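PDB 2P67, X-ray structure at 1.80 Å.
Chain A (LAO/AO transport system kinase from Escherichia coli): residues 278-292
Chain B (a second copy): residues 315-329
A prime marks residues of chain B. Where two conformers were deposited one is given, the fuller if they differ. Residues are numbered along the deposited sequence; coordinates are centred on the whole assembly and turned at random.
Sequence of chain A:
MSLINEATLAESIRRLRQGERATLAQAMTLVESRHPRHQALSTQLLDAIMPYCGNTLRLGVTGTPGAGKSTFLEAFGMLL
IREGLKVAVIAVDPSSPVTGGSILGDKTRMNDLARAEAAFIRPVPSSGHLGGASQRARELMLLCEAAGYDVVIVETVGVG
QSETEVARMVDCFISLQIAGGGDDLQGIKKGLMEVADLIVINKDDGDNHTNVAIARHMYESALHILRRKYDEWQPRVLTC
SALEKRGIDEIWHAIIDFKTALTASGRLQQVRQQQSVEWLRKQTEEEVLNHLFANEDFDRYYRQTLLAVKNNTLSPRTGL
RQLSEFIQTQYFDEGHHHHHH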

# COMPACT_ATOMS: atom_id res chain seq x y z
N GLU A 278 11.64 6.12 6.91
CA GLU A 278 10.83 4.96 6.56
C GLU A 278 11.66 3.70 6.34
O GLU A 278 11.24 2.62 6.75
CB GLU A 278 9.90 5.24 5.37
CG GLU A 278 8.67 6.04 5.82
CD GLU A 278 7.80 6.53 4.66
OE1 GLU A 278 7.86 5.93 3.56
OE2 GLU A 278 7.05 7.52 4.88
N TRP A 279 12.83 3.84 5.72
CA TRP A 279 13.73 2.69 5.54
C TRP A 279 14.17 2.14 6.90
O TRP A 279 14.02 0.95 7.17
CB TRP A 279 14.94 3.03 4.65
CG TRP A 279 15.79 1.81 4.37
CD1 TRP A 279 15.61 0.89 3.38
CD2 TRP A 279 16.93 1.38 5.12
NE1 TRP A 279 16.57 -0.09 3.46
CE2 TRP A 279 17.40 0.19 4.52
CE3 TRP A 279 17.60 1.88 6.25
CZ2 TRP A 279 18.52 -0.52 5.00
CZ3 TRP A 279 18.71 1.17 6.74
CH2 TRP A 279 19.16 -0.01 6.11
N LEU A 280 14.67 3.01 7.77
CA LEU A 280 15.08 2.62 9.12
C LEU A 280 13.93 1.92 9.88
O LEU A 280 14.13 0.87 10.49
CB LEU A 280 15.56 3.83 9.91
CG LEU A 280 17.01 4.27 9.70
CD1 LEU A 280 17.24 5.71 10.23
CD2 LEU A 280 17.93 3.28 10.39
N ARG A 281 12.74 2.51 9.83
CA ARG A 281 11.59 1.98 10.54
C ARG A 281 11.20 0.62 9.97
O ARG A 281 11.06 -0.35 10.72
CB ARG A 281 10.43 2.98 10.43
CG ARG A 281 9.13 2.57 11.12
CD ARG A 281 9.33 2.27 12.60
NE ARG A 281 8.07 2.00 13.29
CZ ARG A 281 7.44 2.86 14.09
NH1 ARG A 281 7.96 4.08 14.30
NH2 ARG A 281 6.31 2.51 14.68
N LYS A 282 11.04 0.54 8.65
CA LYS A 282 10.64 -0.72 8.01
C LYS A 282 11.67 -1.83 8.25
O LYS A 282 11.30 -2.96 8.58
CB LYS A 282 10.34 -0.53 6.52
CG LYS A 282 9.59 -1.70 5.86
CD LYS A 282 8.29 -2.06 6.61
CE LYS A 282 7.47 -3.10 5.87
NZ LYS A 282 6.10 -3.20 6.43
N GLN A 283 12.96 -1.53 8.12
CA GLN A 283 13.96 -2.58 8.33
C GLN A 283 14.02 -3.05 9.78
O GLN A 283 14.24 -4.23 10.04
CB GLN A 283 15.35 -2.15 7.83
CG GLN A 283 15.41 -1.90 6.33
CD GLN A 283 15.05 -3.12 5.49
OE1 GLN A 283 13.99 -3.17 4.88
NE2 GLN A 283 15.95 -4.10 5.44
N THR A 284 13.80 -2.13 10.72
CA THR A 284 13.79 -2.46 12.15
C THR A 284 12.61 -3.38 12.46
O THR A 284 12.78 -4.44 13.08
CB THR A 284 13.71 -1.19 13.00
OG1 THR A 284 14.88 -0.39 12.76
CG2 THR A 284 13.63 -1.52 14.50
N GLU A 285 11.43 -2.98 12.00
CA GLU A 285 10.23 -3.81 12.14
C GLU A 285 10.41 -5.18 11.51
O GLU A 285 10.07 -6.20 12.12
CB GLU A 285 9.02 -3.12 11.52
CG GLU A 285 8.52 -1.92 12.29
CD GLU A 285 7.39 -1.21 11.57
OE1 GLU A 285 6.99 -1.68 10.48
OE2 GLU A 285 6.91 -0.18 12.08
N GLU A 286 10.93 -5.21 10.28
CA GLU A 286 11.02 -6.45 9.49
C GLU A 286 12.00 -7.46 10.07
O GLU A 286 11.80 -8.66 9.94
CB GLU A 286 11.35 -6.16 8.03
CG GLU A 286 10.15 -5.66 7.22
CD GLU A 286 10.42 -5.57 5.72
OE1 GLU A 286 11.49 -6.05 5.26
OE2 GLU A 286 9.57 -5.00 5.00
N GLU A 287 13.06 -6.97 10.70
CA GLU A 287 14.01 -7.84 11.39
C GLU A 287 13.35 -8.51 12.60
O GLU A 287 13.45 -9.73 12.75
CB GLU A 287 15.27 -7.06 11.79
CG GLU A 287 16.14 -7.77 12.82
CD GLU A 287 17.63 -7.60 12.57
OE1 GLU A 287 18.03 -7.19 11.45
OE2 GLU A 287 18.40 -7.89 13.51
N VAL A 288 12.69 -7.71 13.44
CA VAL A 288 11.93 -8.20 14.60
C VAL A 288 10.89 -9.25 14.17
O VAL A 288 10.79 -10.33 14.77
CB VAL A 288 11.23 -7.04 15.35
CG1 VAL A 288 10.30 -7.57 16.44
CG2 VAL A 288 12.26 -6.11 15.95
N LEU A 289 10.11 -8.92 13.14
CA LEU A 289 9.08 -9.83 12.63
C LEU A 289 9.64 -11.10 11.98
O LEU A 289 9.13 -12.20 12.21
CB LEU A 289 8.14 -9.09 11.68
CG LEU A 289 7.34 -7.95 12.32
CD1 LEU A 289 6.40 -7.37 11.29
CD2 LEU A 289 6.59 -8.44 13.52
N ASN A 290 10.69 -10.95 11.17
CA ASN A 290 11.36 -12.10 10.54
C ASN A 290 11.94 -13.09 11.53
O ASN A 290 11.89 -14.30 11.30
CB ASN A 290 12.44 -11.65 9.56
CG ASN A 290 11.88 -11.25 8.21
OD1 ASN A 290 10.80 -11.70 7.81
ND2 ASN A 290 12.61 -10.39 7.50
N HIS A 291 12.48 -12.58 12.63
CA HIS A 291 13.02 -13.45 13.67
C HIS A 291 11.92 -14.28 14.32
O HIS A 291 12.10 -15.48 14.57
CB HIS A 291 13.80 -12.65 14.72
CG HIS A 291 15.18 -12.28 14.28
ND1 HIS A 291 15.74 -11.05 14.54
CD2 HIS A 291 16.13 -12.99 13.60
CE1 HIS A 291 16.97 -11.01 14.05
NE2 HIS A 291 17.22 -12.17 13.47
N LEU A 292 10.78 -13.64 14.59
CA LEU A 292 9.60 -14.31 15.15
C LEU A 292 9.04 -15.37 14.20
O LEU A 292 8.90 -16.53 14.58
CB LEU A 292 8.53 -13.28 15.50
CG LEU A 292 7.25 -13.79 16.15
CD1 LEU A 292 7.53 -14.36 17.53
CD2 LEU A 292 6.23 -12.66 16.22
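Chain B, residues 315-329: SPRTGLRQLSEFIQT

How does the stretch of chain B lie on the helix of chain A? After Ser315′ it is helical from Pro316′ to Gln328′, and it runs in broadly the same direction as helix 278-292. The signed crossing angle is -35°, and the axes approach to 10.1 Å. Leu280 and Leu320′ mark the register, their CA atoms 6.5 Å apart.

What starts the chain B helix, and where does it first touch chain A? Ser315′ caps it: its OG accepts a hydrogen bond from Thr318′ N at 3.2 Å. Pro316′ follows with phi/psi of -51/-43°, and its CB lies 3.6 Å from Trp279 CZ3. One turn on, Gly319′ faces Leu280, whose CD2 is 4.3 Å from Gly319′ C; a CB on the glycine would come within a tight 3.4 Å of that same methyl, so the bare backbone leaves Leu280 room.

Which residue is covered most? Leu320′, pointing toward chain A with chi1 t and chi2 p, loses 88 Å². Its CD2 lies 4.1 Å from Trp279 CH2, while its CD1 lies 3.7 Å from both Gln283 CB and Thr284 OG1. Leu323′ comes next, CD1 being 3.5 Å from Thr284 OG1; that hydroxyl donates to Leu280 O at 2.7 Å, so its polarity is met within its own helix.

How does the contact end? Ser324′ OG sits 2.9 Å from Glu287 OE2, a close polar approach beside the apolar seam. Ile327′ continues that seam, its CD1 3.8 Å from Val288 CG2 and 4.0 Å from Thr284 CG2. At Gln328′ a water bridges the chains: it accepts from Gln328′ NE2 at 2.9 Å and is hydrogen-bonded to His291 ND1 at 2.8 Å, linking two side chains whose NE2 and ND1 atoms stand 3.9 Å apart.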

# COMPACT_ATOMS: atom_id res chain seq x y z
N SER B 315 25.76 6.06 9.73
CA SER B 315 25.10 5.59 8.53
C SER B 315 23.81 4.85 8.90
O SER B 315 23.67 4.37 10.02
CB SER B 315 26.00 4.62 7.74
OG SER B 315 26.27 3.48 8.53
N PRO B 316 22.86 4.75 7.95
CA PRO B 316 21.70 3.89 8.14
C PRO B 316 22.07 2.45 8.56
O PRO B 316 21.44 1.91 9.48
CB PRO B 316 21.02 3.93 6.77
CG PRO B 316 21.36 5.33 6.27
CD PRO B 316 22.79 5.50 6.68
N ARG B 317 23.10 1.87 7.95
CA ARG B 317 23.58 0.53 8.32
C ARG B 317 23.84 0.43 9.82
O ARG B 317 23.35 -0.48 10.49
CB ARG B 317 24.87 0.19 7.55
CG ARG B 317 25.51 -1.11 8.00
CD ARG B 317 26.92 -1.24 7.47
NE ARG B 317 26.89 -1.58 6.05
CZ ARG B 317 27.83 -2.29 5.44
NH1 ARG B 317 28.88 -2.74 6.13
NH2 ARG B 317 27.73 -2.54 4.15
N THR B 318 24.63 1.37 10.34
CA THR B 318 24.99 1.39 11.76
C THR B 318 23.77 1.66 12.61
O THR B 318 23.58 1.01 13.64
CB THR B 318 26.13 2.39 12.06
OG1 THR B 318 27.31 1.92 11.44
CG2 THR B 318 26.40 2.48 13.56
N GLY B 319 22.92 2.59 12.16
CA GLY B 319 21.66 2.84 12.85
C GLY B 319 20.87 1.55 13.05
O GLY B 319 20.42 1.24 14.17
N LEU B 320 20.74 0.78 11.97
CA LEU B 320 19.99 -0.47 12.00
C LEU B 320 20.63 -1.49 12.93
O LEU B 320 19.96 -2.09 13.76
CB LEU B 320 19.83 -1.04 10.59
CG LEU B 320 19.01 -2.33 10.46
CD1 LEU B 320 17.55 -2.08 10.83
CD2 LEU B 320 19.12 -2.89 9.05
N ARG B 321 21.94 -1.70 12.77
CA ARG B 321 22.67 -2.67 13.61
C ARG B 321 22.48 -2.41 15.10
O ARG B 321 22.19 -3.33 15.86
CB ARG B 321 24.16 -2.68 13.25
CG ARG B 321 24.98 -3.74 13.99
CD ARG B 321 26.45 -3.67 13.64
NE ARG B 321 27.07 -2.40 14.05
CZ ARG B 321 27.43 -1.42 13.22
NH1 ARG B 321 27.25 -1.53 11.91
NH2 ARG B 321 27.98 -0.33 13.72
N GLN B 322 22.65 -1.16 15.52
CA GLN B 322 22.55 -0.85 16.93
C GLN B 322 21.12 -0.96 17.45
O GLN B 322 20.91 -1.33 18.60
CB GLN B 322 23.17 0.51 17.25
CG GLN B 322 22.41 1.72 16.77
CD GLN B 322 23.15 3.00 17.11
OE1 GLN B 322 24.39 3.02 17.14
NE2 GLN B 322 22.41 4.07 17.37
N LEU B 323 20.13 -0.65 16.61
CA LEU B 323 18.75 -0.93 16.98
C LEU B 323 18.54 -2.43 17.20
O LEU B 323 17.92 -2.83 18.18
CB LEU B 323 17.76 -0.38 15.95
CG LEU B 323 17.56 1.14 16.03
CD1 LEU B 323 16.87 1.63 14.75
CD2 LEU B 323 16.81 1.54 17.31
N SER B 324 19.08 -3.25 16.29
CA SER B 324 18.97 -4.71 16.38
C SER B 324 19.62 -5.24 17.65
O SER B 324 19.05 -6.08 18.36
CB SER B 324 19.63 -5.38 15.17
OG SER B 324 18.90 -5.12 13.99
N GLU B 325 20.83 -4.77 17.94
CA GLU B 325 21.53 -5.14 19.16
C GLU B 325 20.75 -4.74 20.41
O GLU B 325 20.65 -5.53 21.36
CB GLU B 325 22.94 -4.53 19.18
CG GLU B 325 23.87 -5.09 18.11
CD GLU B 325 25.26 -4.47 18.11
OE1 GLU B 325 25.49 -3.42 18.76
OE2 GLU B 325 26.14 -5.04 17.43
N PHE B 326 20.22 -3.52 20.43
CA PHE B 326 19.39 -3.07 21.55
C PHE B 326 18.21 -4.01 21.77
O PHE B 326 17.92 -4.38 22.91
CB PHE B 326 18.90 -1.64 21.34
CG PHE B 326 18.21 -1.05 22.55
CD1 PHE B 326 18.93 -0.28 23.48
CD2 PHE B 326 16.85 -1.25 22.75
CE1 PHE B 326 18.29 0.26 24.59
CE2 PHE B 326 16.20 -0.70 23.87
CZ PHE B 326 16.92 0.05 24.78
N ILE B 327 17.55 -4.40 20.68
CA ILE B 327 16.40 -5.32 20.74
C ILE B 327 16.79 -6.72 21.25
O ILE B 327 16.11 -7.26 22.13
CB ILE B 327 15.64 -5.39 19.39
CG1 ILE B 327 14.93 -4.06 19.13
CG2 ILE B 327 14.63 -6.55 19.37
CD1 ILE B 327 14.75 -3.74 17.68
N GLN B 328 17.88 -7.28 20.72
CA GLN B 328 18.38 -8.60 21.14
C GLN B 328 18.74 -8.62 22.62
O GLN B 328 18.44 -9.58 23.32
CB GLN B 328 19.62 -9.01 20.34
CG GLN B 328 19.42 -9.10 18.83
CD GLN B 328 18.23 -9.95 18.44
OE1 GLN B 328 18.12 -11.11 18.86
NE2 GLN B 328 17.32 -9.38 17.64
N THR B 329 19.38 -7.54 23.07
CA THR B 329 19.77 -7.33 24.47
C THR B 329 18.59 -6.71 25.22
O THR B 329 18.53 -6.77 26.45
CB THR B 329 21.00 -6.40 24.54
OG1 THR B 329 22.01 -6.88 23.65
CG2 THR B 329 21.57 -6.32 25.95
O HOH W 1 14.58 -9.79 16.72